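Local coordinates for predicted protein (PDB 5Z5M), which probably acts as a bifunctional (S)-allantoin synthase of urate degradation, hydrolysing 5-hydroxyisourate and then decarboxylating the product stereoselectively to (S)-allantoin, at residues A[185-190]-A[197-202]; A[247-252]-A[286-291]. All coordinates share one frame; numbering follows the deposited sequence.

How the contacts relate
Both contacts are buried and join the same two sheets of the transthyretin-like domain. Contact 1 bridges strands 182-189 and 200-207, contact 2 strands 281-289 and 241-248, and the members of each sheet pair are neighbours: 182-189 runs parallel to 281-289, and 200-207 antiparallel to 241-248. Their centres lie about 7 Å apart. Contact 1 is purely aliphatic and sulfur packing, whereas contact 2 adds a methyl group over an aromatic face. Met-199 packs on Cys-249, Val-187 on Val-288 and Cys-185 on Phe-247, which makes the two continuous; Met-199 CE also touches Tyr-252 CB at 3.7 Å. A polar link accompanies this packing, a probable hydrogen bond between Asp-189 OD2 and Tyr-252 OH.

Contact 1. Residues A[185-190]-A[197-202]; sequences CHVLDT and EKMRIH
Between the two sheets of the transthyretin-like sandwich, Val-187 of strand 182-189 packs against Met-199, just before strand 200-207, and Ile-201 within it. The segments belong to different sheets, and their nearest CA atoms, those of Val-187 and Glu-197, are still 8.1 Å apart, so side chains alone fill the gap. Val-187 divides its two methyls between two partners. CG1, anti to the backbone N (chi1 -178°), meets Met-199 CE at 3.8 Å and lies 4.1 Å from Met-199 SD, with the two side chains crossing at about a right angle. CG2, beside the backbone N, meets Ile-201 CD1 at 3.9 Å, tip to tip. The Met-199 chain runs extended through chi2 and bends only at chi3 (-67°), where the terminal methyl turns off. Cys-185 adds a looser touch, its SG 4.4 Å from Ile-201 CD1. All four of these residues are buried; 139 Å² of surface is covered between the segments, and the side-chain contacts across them are all apolar. Trp-245 and Phe-247 of strand 241-248 touch both Cys-185 and Ile-201, while Cys-249 and, from helix 249-256, Tyr-252 pack on Met-199. Inward-pointing residues at alternate positions, Cys-185 and Val-187 on one strand and Met-199 and Ile-201 at the entry to strand 200-207, give the face-to-face packing of a beta sandwich, here that of the HIU hydrolase/transthyretin family.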
loop_
_atom_site.group_PDB
_atom_site.type_symbol
_atom_site.label_atom_id
_atom_site.label_comp_id
_atom_site.label_asym_id
_atom_site.label_seq_id
_atom_site.Cartn_x
_atom_site.Cartn_y
_atom_site.Cartn_z
ATOM N N CYS A 185 11.919 5.937 -12.340
ATOM C CA CYS A 185 10.516 5.666 -12.094
ATOM C C CYS A 185 10.147 4.283 -12.614
ATOM O O CYS A 185 10.745 3.783 -13.564
ATOM C CB CYS A 185 9.646 6.732 -12.757
ATOM S SG CYS A 185 7.909 6.667 -12.271
ATOM N N HIS A 186 9.170 3.669 -11.965
ATOM C CA HIS A 186 8.635 2.382 -12.375
ATOM C C HIS A 186 7.135 2.420 -12.120
ATOM O O HIS A 186 6.693 2.948 -11.100
ATOM C CB HIS A 186 9.310 1.249 -11.597
ATOM C CG HIS A 186 8.737 -0.108 -11.864
ATOM N ND1 HIS A 186 8.884 -0.753 -13.072
ATOM C CD2 HIS A 186 8.026 -0.945 -11.072
ATOM C CE1 HIS A 186 8.280 -1.930 -13.017
ATOM N NE2 HIS A 186 7.752 -2.068 -11.814
ATOM N N VAL A 187 6.346 1.900 -13.051
ATOM C CA VAL A 187 4.906 1.822 -12.838
ATOM C C VAL A 187 4.448 0.368 -12.855
ATOM O O VAL A 187 4.723 -0.377 -13.801
ATOM C CB VAL A 187 4.117 2.602 -13.894
ATOM C CG1 VAL A 187 2.622 2.529 -13.575
ATOM C CG2 VAL A 187 4.600 4.040 -13.958
ATOM N N LEU A 188 3.762 -0.034 -11.794
ATOM C CA LEU A 188 3.228 -1.385 -11.694
ATOM C C LEU A 188 1.708 -1.389 -11.610
ATOM O O LEU A 188 1.126 -0.720 -10.756
ATOM C CB LEU A 188 3.803 -2.093 -10.473
ATOM C CG LEU A 188 3.203 -3.477 -10.241
ATOM C CD1 LEU A 188 3.944 -4.527 -11.049
ATOM C CD2 LEU A 188 3.209 -3.811 -8.761
ATOM N N ASP A 189 1.080 -2.154 -12.499
ATOM C CA ASP A 189 -0.370 -2.334 -12.532
ATOM C C ASP A 189 -0.749 -3.442 -11.547
ATOM O O ASP A 189 -0.578 -4.621 -11.844
ATOM C CB ASP A 189 -0.808 -2.675 -13.967
ATOM C CG ASP A 189 -2.307 -2.929 -14.110
ATOM O OD1 ASP A 189 -3.051 -2.952 -13.107
ATOM O OD2 ASP A 189 -2.735 -3.134 -15.266
ATOM N N THR A 190 -1.258 -3.073 -10.372
ATOM C CA THR A 190 -1.531 -4.073 -9.343
ATOM C C THR A 190 -2.856 -4.793 -9.564
ATOM O O THR A 190 -3.151 -5.786 -8.897
ATOM C CB THR A 190 -1.533 -3.446 -7.930
ATOM O OG1 THR A 190 -2.504 -2.395 -7.873
ATOM C CG2 THR A 190 -0.165 -2.880 -7.606
ATOM N N GLU A 197 2.891 -0.751 -19.408
ATOM C CA GLU A 197 3.622 -0.300 -20.587
ATOM C C GLU A 197 2.880 0.801 -21.344
ATOM O O GLU A 197 1.645 0.837 -21.357
ATOM C CB GLU A 197 3.902 -1.478 -21.525
ATOM C CG GLU A 197 2.660 -2.145 -22.082
ATOM C CD GLU A 197 2.980 -3.283 -23.029
ATOM O OE1 GLU A 197 3.653 -3.031 -24.052
ATOM O OE2 GLU A 197 2.555 -4.426 -22.756
ATOM N N LYS A 198 3.657 1.692 -21.960
ATOM C CA LYS A 198 3.156 2.770 -22.809
ATOM C C LYS A 198 2.327 3.823 -22.059
ATOM O O LYS A 198 1.461 4.464 -22.650
ATOM C CB LYS A 198 2.333 2.188 -23.970
ATOM C CG LYS A 198 3.071 1.126 -24.788
ATOM C CD LYS A 198 2.259 0.709 -26.022
ATOM C CE LYS A 198 1.784 -0.736 -25.936
ATOM N NZ LYS A 198 2.841 -1.710 -26.337
ATOM N N MET A 199 2.598 4.017 -20.768
ATOM C CA MET A 199 1.917 5.069 -20.009
ATOM C C MET A 199 2.680 6.385 -20.151
ATOM O O MET A 199 3.892 6.415 -19.946
ATOM C CB MET A 199 1.790 4.693 -18.522
ATOM C CG MET A 199 1.006 5.714 -17.691
ATOM S SD MET A 199 0.930 5.371 -15.916
ATOM C CE MET A 199 -0.065 3.880 -15.874
ATOM N N ARG A 200 1.982 7.461 -20.513
ATOM C CA ARG A 200 2.602 8.787 -20.570
ATOM C C ARG A 200 2.821 9.316 -19.167
ATOM O O ARG A 200 1.964 9.169 -18.298
ATOM C CB ARG A 200 1.750 9.790 -21.359
ATOM C CG ARG A 200 1.602 9.498 -22.833
ATOM C CD ARG A 200 0.915 10.657 -23.555
ATOM N NE ARG A 200 -0.327 11.075 -22.904
ATOM C CZ ARG A 200 -0.643 12.339 -22.635
ATOM N NH1 ARG A 200 0.186 13.321 -22.964
ATOM N NH2 ARG A 200 -1.794 12.625 -22.042
ATOM N N ILE A 201 3.974 9.940 -18.965
ATOM C CA ILE A 201 4.358 10.476 -17.667
ATOM C C ILE A 201 5.065 11.809 -17.866
ATOM O O ILE A 201 6.042 11.882 -18.605
ATOM C CB ILE A 201 5.301 9.528 -16.902
ATOM C CG1 ILE A 201 4.651 8.162 -16.659
ATOM C CG2 ILE A 201 5.712 10.161 -15.578
ATOM C CD1 ILE A 201 5.606 7.128 -16.048
ATOM N N HIS A 202 4.563 12.863 -17.226
ATOM C CA HIS A 202 5.246 14.150 -17.249
ATOM C C HIS A 202 5.901 14.434 -15.901
ATOM O O HIS A 202 5.516 13.862 -14.879
ATOM C CB HIS A 202 4.279 15.278 -17.615
ATOM C CG HIS A 202 3.723 15.159 -19.000
ATOM N ND1 HIS A 202 2.777 16.033 -19.502
ATOM C CD2 HIS A 202 3.980 14.276 -19.989
ATOM C CE1 HIS A 202 2.477 15.684 -20.739
ATOM N NE2 HIS A 202 3.189 14.620 -21.061
#

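Contact 2. Residues A[247-252]-A[286-291]; sequences FFCGEY and LLVSPW
Phe-247 and Leu-286 lie opposite each other with CA atoms 8.5 Å apart, a spacing of strands in facing sheets bridged by side chains, and the backbones stay apart further on, with 8.1 Å between the CA atoms of Cys-249 and Pro-290. From opposite directions, the Phe-247 ring and the Leu-286 side chain meet in a CH-pi contact. Leu-286 CD2 sits over one face, 3.8 Å from the ring centroid and 22° off the ring normal. Its offset is toward the CB-bearing rim, as the shortest approach shows: CD2 is 3.5 Å from Phe-247 CG. Over the same face, toward its far end, lies Leu-286 CB, 3.9 Å from Phe-247 CZ, so the leucine follows the length of the ring. Chi1 of 178° carries Leu-286 CG away from the backbone N, and chi2 of 69° then sets CD2 over the ring. This is interior packing of the transthyretin-like beta sandwich, taken at the point where strand 241-248 gives way to helix 249-256. Cys-249, at that junction, directs its sulfur back between the sheets: SG is 3.8 Å from Leu-286 CD2 and 4.1 Å from Val-288 CG2. One methyl of Leu-286 thus touches both the aromatic face and the thiol. Around this group, Cys-185 and Val-187 of strand 182-189 pack on Phe-247, and Ile-269 touches both Cys-249 and Val-288. Ser-289 OG accepts a hydrogen bond from the backbone N of Trp-291 at 3.1 Å, an ST turn.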
loop_
_atom_site.group_PDB
_atom_site.type_symbol
_atom_site.label_atom_id
_atom_site.label_comp_id
_atom_site.label_asym_id
_atom_site.label_seq_id
_atom_site.Cartn_x
_atom_site.Cartn_y
_atom_site.Cartn_z
ATOM N N PHE A 247 1.012 11.191 -13.842
ATOM C CA PHE A 247 0.795 9.885 -14.451
ATOM C C PHE A 247 -0.544 9.860 -15.175
ATOM O O PHE A 247 -1.589 10.092 -14.563
ATOM C CB PHE A 247 0.832 8.774 -13.402
ATOM C CG PHE A 247 2.153 8.644 -12.699
ATOM C CD1 PHE A 247 3.166 7.869 -13.240
ATOM C CD2 PHE A 247 2.371 9.280 -11.490
ATOM C CE1 PHE A 247 4.387 7.735 -12.588
ATOM C CE2 PHE A 247 3.579 9.151 -10.832
ATOM C CZ PHE A 247 4.596 8.378 -11.386
ATOM N N PHE A 248 -0.525 9.579 -16.472
ATOM C CA PHE A 248 -1.774 9.548 -17.233
ATOM C C PHE A 248 -2.341 8.134 -17.245
ATOM O O PHE A 248 -2.294 7.440 -18.259
ATOM C CB PHE A 248 -1.550 10.077 -18.654
ATOM C CG PHE A 248 -1.222 11.543 -18.698
ATOM C CD1 PHE A 248 0.090 11.976 -18.619
ATOM C CD2 PHE A 248 -2.233 12.489 -18.775
ATOM C CE1 PHE A 248 0.395 13.328 -18.643
ATOM C CE2 PHE A 248 -1.938 13.837 -18.794
ATOM C CZ PHE A 248 -0.624 14.259 -18.726
ATOM N N CYS A 249 -2.887 7.719 -16.104
ATOM C CA CYS A 249 -3.311 6.337 -15.912
ATOM C C CYS A 249 -4.606 6.005 -16.633
ATOM O O CYS A 249 -4.844 4.849 -16.975
ATOM C CB CYS A 249 -3.470 6.032 -14.426
ATOM S SG CYS A 249 -1.926 6.129 -13.536
ATOM N N GLY A 250 -5.444 7.016 -16.840
ATOM C CA GLY A 250 -6.696 6.830 -17.551
ATOM C C GLY A 250 -6.488 6.274 -18.946
ATOM O O GLY A 250 -7.187 5.348 -19.362
ATOM N N GLU A 251 -5.531 6.844 -19.671
ATOM C CA GLU A 251 -5.185 6.346 -21.002
ATOM C C GLU A 251 -4.676 4.909 -20.950
ATOM O O GLU A 251 -4.983 4.113 -21.832
ATOM C CB GLU A 251 -4.127 7.236 -21.658
ATOM C CG GLU A 251 -4.435 8.711 -21.609
ATOM C CD GLU A 251 -3.257 9.570 -22.029
ATOM O OE1 GLU A 251 -2.215 9.010 -22.440
ATOM O OE2 GLU A 251 -3.374 10.811 -21.932
ATOM N N TYR A 252 -3.890 4.582 -19.923
ATOM C CA TYR A 252 -3.364 3.228 -19.789
ATOM C C TYR A 252 -4.494 2.221 -19.543
ATOM O O TYR A 252 -4.552 1.174 -20.189
ATOM C CB TYR A 252 -2.317 3.141 -18.659
ATOM C CG TYR A 252 -1.979 1.711 -18.296
ATOM C CD1 TYR A 252 -1.148 0.946 -19.108
ATOM C CD2 TYR A 252 -2.517 1.116 -17.159
ATOM C CE1 TYR A 252 -0.858 -0.367 -18.793
ATOM C CE2 TYR A 252 -2.234 -0.195 -16.838
ATOM C CZ TYR A 252 -1.404 -0.933 -17.657
ATOM O OH TYR A 252 -1.116 -2.239 -17.342
ATOM N N LEU A 286 5.205 4.212 -9.037
ATOM C CA LEU A 286 3.766 4.232 -8.828
ATOM C C LEU A 286 3.214 2.802 -8.841
ATOM O O LEU A 286 3.431 2.052 -9.798
ATOM C CB LEU A 286 3.074 5.078 -9.909
ATOM C CG LEU A 286 1.546 5.156 -9.848
ATOM C CD1 LEU A 286 1.110 5.966 -8.630
ATOM C CD2 LEU A 286 0.968 5.741 -11.132
ATOM N N LEU A 287 2.513 2.426 -7.775
ATOM C CA LEU A 287 1.738 1.189 -7.741
ATOM C C LEU A 287 0.289 1.574 -7.972
ATOM O O LEU A 287 -0.241 2.375 -7.218
ATOM C CB LEU A 287 1.894 0.465 -6.399
ATOM C CG LEU A 287 3.161 -0.342 -6.087
ATOM C CD1 LEU A 287 4.418 0.510 -6.144
ATOM C CD2 LEU A 287 3.026 -1.004 -4.720
ATOM N N VAL A 288 -0.361 1.043 -9.005
ATOM C CA VAL A 288 -1.684 1.573 -9.337
ATOM C C VAL A 288 -2.689 0.539 -9.871
ATOM O O VAL A 288 -2.325 -0.396 -10.581
ATOM C CB VAL A 288 -1.548 2.728 -10.363
ATOM C CG1 VAL A 288 -0.922 2.234 -11.675
ATOM C CG2 VAL A 288 -2.884 3.400 -10.619
ATOM N N SER A 289 -3.951 0.709 -9.481
ATOM C CA SER A 289 -5.085 0.021 -10.091
ATOM C C SER A 289 -6.101 1.122 -10.404
ATOM O O SER A 289 -5.857 2.283 -10.070
ATOM C CB SER A 289 -5.657 -1.054 -9.159
ATOM O OG SER A 289 -6.449 -0.486 -8.123
ATOM N N PRO A 290 -7.231 0.790 -11.057
ATOM C CA PRO A 290 -8.203 1.874 -11.243
ATOM C C PRO A 290 -8.775 2.422 -9.930
ATOM O O PRO A 290 -9.411 3.482 -9.939
ATOM C CB PRO A 290 -9.312 1.212 -12.074
ATOM C CG PRO A 290 -8.622 0.130 -12.808
ATOM C CD PRO A 290 -7.577 -0.397 -11.858
ATOM N N TRP A 291 -8.545 1.718 -8.824
ATOM C CA TRP A 291 -9.242 2.018 -7.574
ATOM C C TRP A 291 -8.300 2.272 -6.407
ATOM O O TRP A 291 -8.741 2.423 -5.267
ATOM C CB TRP A 291 -10.188 0.870 -7.218
ATOM C CG TRP A 291 -10.977 0.380 -8.394
ATOM C CD1 TRP A 291 -10.711 -0.723 -9.155
ATOM C CD2 TRP A 291 -12.156 0.979 -8.955
ATOM N NE1 TRP A 291 -11.650 -0.849 -10.148
ATOM C CE2 TRP A 291 -12.548 0.183 -10.047
ATOM C CE3 TRP A 291 -12.918 2.108 -8.637
ATOM C CZ2 TRP A 291 -13.667 0.479 -10.825
ATOM C CZ3 TRP A 291 -14.035 2.400 -9.413
ATOM C CH2 TRP A 291 -14.394 1.591 -10.492
#